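PDB 2QRY: thiamine-binding periplasmic protein from Escherichia coli, which binds thiamine, thiamine phosphate and thiamine diphosphate with high affinity in the periplasm and serves the ThiBPQ ABC transporter in thiamine import. Local coordinates for residues Glu61-Glu73 against Val82-Thr96. Numbering follows the deposited sequence.
With TPS (thiamin phosphate), chain E.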
loop_
_atom_site.group_PDB
_atom_site.type_symbol
_atom_site.label_atom_id
_atom_site.label_comp_id
_atom_site.label_asym_id
_atom_site.label_seq_id
_atom_site.Cartn_x
_atom_site.Cartn_y
_atom_site.Cartn_z
ATOM N N GLU A 61 -1.642 -12.330 -3.789
ATOM C CA GLU A 61 -1.305 -11.416 -4.866
ATOM C C GLU A 61 -0.866 -10.096 -4.271
ATOM O O GLU A 61 -0.941 -9.881 -3.058
ATOM C CB GLU A 61 -2.540 -11.136 -5.735
ATOM C CG GLU A 61 -3.182 -12.331 -6.418
ATOM C CD GLU A 61 -2.489 -12.709 -7.712
ATOM O OE1 GLU A 61 -1.663 -11.915 -8.209
ATOM O OE2 GLU A 61 -2.785 -13.799 -8.241
ATOM N N ASP A 62 -0.415 -9.214 -5.149
ATOM C CA ASP A 62 -0.028 -7.886 -4.754
ATOM C C ASP A 62 -1.340 -7.088 -4.692
ATOM O O ASP A 62 -2.370 -7.537 -5.201
ATOM C CB ASP A 62 0.946 -7.311 -5.780
ATOM C CG ASP A 62 2.340 -7.888 -5.626
ATOM O OD1 ASP A 62 2.895 -7.772 -4.511
ATOM O OD2 ASP A 62 2.880 -8.463 -6.599
ATOM N N GLY A 63 -1.294 -5.925 -4.051
ATOM C CA GLY A 63 -2.465 -5.081 -3.891
ATOM C C GLY A 63 -3.502 -5.010 -4.997
ATOM O O GLY A 63 -4.642 -5.433 -4.807
ATOM N N VAL A 64 -3.135 -4.457 -6.147
ATOM C CA VAL A 64 -4.095 -4.338 -7.236
ATOM C C VAL A 64 -4.526 -5.704 -7.755
ATOM O O VAL A 64 -5.699 -5.912 -8.074
ATOM C CB VAL A 64 -3.525 -3.503 -8.400
ATOM C CG1 VAL A 64 -4.576 -3.368 -9.513
ATOM C CG2 VAL A 64 -3.097 -2.133 -7.890
ATOM N N SER A 65 -3.582 -6.639 -7.827
ATOM C CA SER A 65 -3.895 -7.982 -8.309
ATOM C C SER A 65 -4.900 -8.716 -7.426
ATOM O O SER A 65 -5.651 -9.567 -7.914
ATOM C CB SER A 65 -2.622 -8.819 -8.452
ATOM O OG SER A 65 -1.894 -8.412 -9.593
ATOM N N LEU A 66 -4.918 -8.397 -6.134
ATOM C CA LEU A 66 -5.866 -9.041 -5.238
ATOM C C LEU A 66 -7.274 -8.864 -5.816
ATOM O O LEU A 66 -8.038 -9.824 -5.932
ATOM C CB LEU A 66 -5.786 -8.432 -3.831
ATOM C CG LEU A 66 -4.638 -8.892 -2.917
ATOM C CD1 LEU A 66 -4.660 -8.083 -1.632
ATOM C CD2 LEU A 66 -4.765 -10.382 -2.600
ATOM N N LEU A 67 -7.607 -7.638 -6.202
ATOM C CA LEU A 67 -8.928 -7.365 -6.764
ATOM C C LEU A 67 -9.166 -8.111 -8.089
ATOM O O LEU A 67 -10.211 -8.739 -8.272
ATOM C CB LEU A 67 -9.103 -5.867 -7.018
ATOM C CG LEU A 67 -10.482 -5.210 -6.862
ATOM C CD1 LEU A 67 -10.568 -4.019 -7.808
ATOM C CD2 LEU A 67 -11.603 -6.187 -7.153
ATOM N N ASN A 68 -8.206 -8.045 -9.011
ATOM C CA ASN A 68 -8.406 -8.696 -10.300
ATOM C C ASN A 68 -8.560 -10.200 -10.154
ATOM O O ASN A 68 -9.329 -10.824 -10.883
ATOM C CB ASN A 68 -7.283 -8.337 -11.296
ATOM C CG ASN A 68 -6.009 -9.138 -11.089
ATOM O OD1 ASN A 68 -5.972 -10.354 -11.297
ATOM N ND2 ASN A 68 -4.944 -8.450 -10.695
ATOM N N ARG A 69 -7.860 -10.780 -9.189
ATOM C CA ARG A 69 -7.966 -12.211 -8.975
ATOM C C ARG A 69 -9.330 -12.567 -8.392
ATOM O O ARG A 69 -9.959 -13.549 -8.801
ATOM C CB ARG A 69 -6.855 -12.699 -8.053
ATOM C CG ARG A 69 -6.923 -14.183 -7.804
ATOM C CD ARG A 69 -5.587 -14.719 -7.364
ATOM N NE ARG A 69 -5.662 -16.131 -7.004
ATOM C CZ ARG A 69 -4.602 -16.894 -6.774
ATOM N NH1 ARG A 69 -3.384 -16.377 -6.869
ATOM N NH2 ARG A 69 -4.763 -18.171 -6.446
ATOM N N LEU A 70 -9.797 -11.757 -7.449
ATOM C CA LEU A 70 -11.091 -11.999 -6.828
ATOM C C LEU A 70 -12.211 -11.859 -7.861
ATOM O O LEU A 70 -13.185 -12.606 -7.832
ATOM C CB LEU A 70 -11.327 -11.016 -5.682
ATOM C CG LEU A 70 -12.572 -11.323 -4.852
ATOM C CD1 LEU A 70 -12.322 -12.568 -4.019
ATOM C CD2 LEU A 70 -12.905 -10.153 -3.958
ATOM N N ARG A 71 -12.076 -10.897 -8.767
ATOM C CA ARG A 71 -13.083 -10.688 -9.796
ATOM C C ARG A 71 -13.174 -11.886 -10.739
ATOM O O ARG A 71 -14.186 -12.075 -11.417
ATOM C CB ARG A 71 -12.756 -9.446 -10.608
ATOM C CG ARG A 71 -12.705 -8.182 -9.797
ATOM C CD ARG A 71 -12.340 -7.022 -10.684
ATOM N NE ARG A 71 -13.287 -6.896 -11.781
ATOM C CZ ARG A 71 -13.148 -6.041 -12.788
ATOM N NH1 ARG A 71 -12.091 -5.234 -12.833
ATOM N NH2 ARG A 71 -14.067 -5.990 -13.746
HETATM N N MSE A 72 -12.111 -12.684 -10.792
HETATM C CA MSE A 72 -12.107 -13.849 -11.656
HETATM C C MSE A 72 -12.482 -15.122 -10.911
HETATM O O MSE A 72 -12.836 -16.114 -11.533
HETATM C CB MSE A 72 -10.746 -14.000 -12.334
HETATM C CG MSE A 72 -10.526 -12.985 -13.446
HETATM SE SE MSE A 72 -8.786 -13.153 -14.294
HETATM C CE MSE A 72 -8.741 -11.416 -15.166
ATOM N N GLU A 73 -12.408 -15.090 -9.583
ATOM C CA GLU A 73 -12.777 -16.249 -8.777
ATOM C C GLU A 73 -14.290 -16.200 -8.578
ATOM O O GLU A 73 -14.958 -17.232 -8.483
ATOM C CB GLU A 73 -12.094 -16.224 -7.403
ATOM C CG GLU A 73 -10.571 -16.185 -7.428
ATOM C CD GLU A 73 -9.940 -16.644 -6.115
ATOM O OE1 GLU A 73 -10.390 -16.206 -5.039
ATOM O OE2 GLU A 73 -8.983 -17.441 -6.155
ATOM N N VAL A 82 -10.680 -9.938 2.037
ATOM C CA VAL A 82 -9.557 -9.532 1.203
ATOM C C VAL A 82 -8.893 -8.372 1.931
ATOM O O VAL A 82 -9.473 -7.292 2.026
ATOM C CB VAL A 82 -10.003 -9.039 -0.188
ATOM C CG1 VAL A 82 -8.809 -8.450 -0.927
ATOM C CG2 VAL A 82 -10.606 -10.192 -0.984
ATOM N N LEU A 83 -7.691 -8.601 2.454
ATOM C CA LEU A 83 -6.956 -7.565 3.178
ATOM C C LEU A 83 -5.787 -7.035 2.337
ATOM O O LEU A 83 -4.915 -7.793 1.930
ATOM C CB LEU A 83 -6.436 -8.130 4.499
ATOM C CG LEU A 83 -5.682 -7.194 5.453
ATOM C CD1 LEU A 83 -5.912 -7.646 6.901
ATOM C CD2 LEU A 83 -4.197 -7.167 5.106
ATOM N N GLY A 84 -5.771 -5.737 2.067
ATOM C CA GLY A 84 -4.681 -5.205 1.279
ATOM C C GLY A 84 -5.069 -4.394 0.059
ATOM O O GLY A 84 -4.219 -4.100 -0.766
ATOM N N LEU A 85 -6.343 -4.058 -0.093
ATOM C CA LEU A 85 -6.741 -3.218 -1.217
ATOM C C LEU A 85 -6.522 -1.837 -0.634
ATOM O O LEU A 85 -6.069 -1.727 0.494
ATOM C CB LEU A 85 -8.217 -3.397 -1.552
ATOM C CG LEU A 85 -8.697 -4.761 -2.035
ATOM C CD1 LEU A 85 -10.192 -4.688 -2.328
ATOM C CD2 LEU A 85 -7.934 -5.168 -3.286
ATOM N N ASP A 86 -6.808 -0.777 -1.376
ATOM C CA ASP A 86 -6.638 0.545 -0.786
ATOM C C ASP A 86 -7.623 1.563 -1.334
ATOM O O ASP A 86 -8.474 1.239 -2.161
ATOM C CB ASP A 86 -5.187 1.044 -0.919
ATOM C CG ASP A 86 -4.836 1.523 -2.316
ATOM O OD1 ASP A 86 -5.736 1.607 -3.184
ATOM O OD2 ASP A 86 -3.639 1.829 -2.540
ATOM N N ASN A 87 -7.505 2.792 -0.846
ATOM C CA ASN A 87 -8.390 3.884 -1.227
ATOM C C ASN A 87 -8.566 4.100 -2.729
ATOM O O ASN A 87 -9.625 4.537 -3.167
ATOM C CB ASN A 87 -7.906 5.181 -0.569
ATOM C CG ASN A 87 -6.495 5.543 -0.978
ATOM O OD1 ASN A 87 -5.577 4.734 -0.856
ATOM N ND2 ASN A 87 -6.314 6.762 -1.464
ATOM N N ASN A 88 -7.544 3.792 -3.516
ATOM C CA ASN A 88 -7.625 3.984 -4.959
ATOM C C ASN A 88 -8.416 2.905 -5.690
ATOM O O ASN A 88 -8.740 3.062 -6.868
ATOM C CB ASN A 88 -6.220 4.059 -5.566
ATOM C CG ASN A 88 -5.412 5.219 -5.024
ATOM O OD1 ASN A 88 -5.887 6.357 -4.975
ATOM N ND2 ASN A 88 -4.178 4.942 -4.623
ATOM N N LEU A 89 -8.735 1.814 -5.006
ATOM C CA LEU A 89 -9.457 0.724 -5.648
ATOM C C LEU A 89 -10.890 0.564 -5.162
ATOM O O LEU A 89 -11.600 -0.318 -5.638
ATOM C CB LEU A 89 -8.718 -0.592 -5.422
ATOM C CG LEU A 89 -7.291 -0.744 -5.948
ATOM C CD1 LEU A 89 -6.666 -1.999 -5.346
ATOM C CD2 LEU A 89 -7.310 -0.820 -7.476
ATOM N N LEU A 90 -11.311 1.404 -4.216
ATOM C CA LEU A 90 -12.662 1.317 -3.651
ATOM C C LEU A 90 -13.802 1.239 -4.667
ATOM O O LEU A 90 -14.615 0.320 -4.623
ATOM C CB LEU A 90 -12.927 2.496 -2.715
ATOM C CG LEU A 90 -12.037 2.653 -1.482
ATOM C CD1 LEU A 90 -12.542 3.840 -0.656
ATOM C CD2 LEU A 90 -12.055 1.379 -0.651
ATOM N N ASP A 91 -13.863 2.206 -5.572
ATOM C CA ASP A 91 -14.916 2.239 -6.576
ATOM C C ASP A 91 -14.923 0.939 -7.375
ATOM O O ASP A 91 -15.964 0.295 -7.539
ATOM C CB ASP A 91 -14.688 3.418 -7.521
ATOM C CG ASP A 91 -15.955 3.857 -8.220
ATOM O OD1 ASP A 91 -16.803 4.493 -7.558
ATOM O OD2 ASP A 91 -16.105 3.565 -9.430
ATOM N N ALA A 92 -13.746 0.566 -7.870
ATOM C CA ALA A 92 -13.574 -0.646 -8.663
ATOM C C ALA A 92 -14.046 -1.877 -7.897
ATOM O O ALA A 92 -14.708 -2.750 -8.464
ATOM C CB ALA A 92 -12.114 -0.802 -9.052
ATOM N N ALA A 93 -13.712 -1.934 -6.609
ATOM C CA ALA A 93 -14.100 -3.060 -5.762
ATOM C C ALA A 93 -15.614 -3.143 -5.552
ATOM O O ALA A 93 -16.216 -4.190 -5.783
ATOM C CB ALA A 93 -13.397 -2.972 -4.409
ATOM N N SER A 94 -16.228 -2.041 -5.127
ATOM C CA SER A 94 -17.668 -2.031 -4.882
ATOM C C SER A 94 -18.492 -2.304 -6.148
ATOM O O SER A 94 -19.473 -3.042 -6.102
ATOM C CB SER A 94 -18.099 -0.697 -4.256
ATOM O OG SER A 94 -18.292 0.305 -5.241
ATOM N N LYS A 95 -18.099 -1.721 -7.277
ATOM C CA LYS A 95 -18.839 -1.937 -8.522
ATOM C C LYS A 95 -18.865 -3.422 -8.889
ATOM O O LYS A 95 -19.709 -3.874 -9.666
ATOM C CB LYS A 95 -18.213 -1.131 -9.654
ATOM N N THR A 96 -17.940 -4.178 -8.314
ATOM C CA THR A 96 -17.842 -5.604 -8.579
ATOM C C THR A 96 -18.989 -6.368 -7.910
ATOM O O THR A 96 -19.478 -7.355 -8.445
ATOM C CB THR A 96 -16.469 -6.154 -8.093
ATOM O OG1 THR A 96 -15.999 -7.146 -9.012
ATOM C CG2 THR A 96 -16.586 -6.784 -6.715
HETATM C CM2 TPS E . 10.549 -1.410 4.918
HETATM N N3 TPS E . 4.443 -1.774 2.513
HETATM C C2 TPS E . 5.358 -2.350 1.760
HETATM S S1 TPS E . 4.484 -2.906 0.382
HETATM C C5 TPS E . 2.882 -2.332 0.867
HETATM C C4 TPS E . 3.149 -1.747 2.086
HETATM C CM4 TPS E . 2.033 -1.097 2.897
HETATM C C6 TPS E . 1.644 -2.506 0.043
HETATM C C7 TPS E . 2.182 -3.351 -1.112
HETATM O O7 TPS E . 1.221 -3.646 -2.117
HETATM N N1A TPS E . 8.523 -0.242 4.154
HETATM C C2A TPS E . 9.063 -1.360 4.645
HETATM N N3A TPS E . 8.313 -2.432 4.896
HETATM C C4A TPS E . 6.983 -2.429 4.664
HETATM N N4A TPS E . 6.230 -3.559 4.930
HETATM C C5A TPS E . 6.368 -1.249 4.137
HETATM C C6A TPS E . 7.210 -0.151 3.893
HETATM C C7A TPS E . 4.854 -1.147 3.831
HETATM P P1 TPS E . 1.982 -4.544 -3.225
HETATM O O1 TPS E . 3.249 -3.791 -3.719
HETATM O O2 TPS E . 1.019 -4.917 -4.425
HETATM O O3 TPS E . 2.438 -5.856 -2.552
#
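Leu83 O is hydrogen-bonded to Thr29 OG1 and is also met by Leu66 CD1, at 3.6 Å. CG of Leu66 is anti to its carbonyl carbon (chi1 -79°), which sends CD1 over the strand backbone. The phi/psi of Gly84 would jam a side chain against the carbonyl before it, and a CB here would also press on Leu66 CD1. A G1 beta bulge at Gly84 and Leu85 lies opposite Val249. Leu85 CD2 packs 3.6 Å from Gly63 O, and Leu89 CD1 reaches the same oxygen at 4.0 Å. CD2 of Leu85 also rests against the CB atoms of Leu66 and Leu67, one helical turn further on. Strands 54-59 and 81-86 each pair in parallel with strand 24-29, so helix 63-73 is the connection of a beta-alpha-beta crossover, in a fold of the type II periplasmic binding proteins. Further along the helix, Leu70 CD2 meets Val82 CG2 obliquely at 3.8 Å. On another flank, helix 90-96 runs nearly parallel to helix 63-73, at 11°. Leu67 CD1 touches Ala92 CB at 3.8 Å between them. Near the far end of both helices, CG of Arg71 lies 3.5 Å from Thr96 OG1. The start of helix 63-73 faces the ligand. Gly63 N points at O2 of the phosphate of thiamin phosphate, but O2 is crowded in the model, so the bond is doubtful in detail. Asp62 OD1 lies 2.8 Å from phosphate O3. So short a distance suggests, without proving, that an acid group holds a proton there. An alanine at Asp62, having no carboxylate, would probably leave O3 without this partner and the phosphate less firmly fixed on that side. Ser164, Trp200 and Ser221 also hydrogen-bond the ligand.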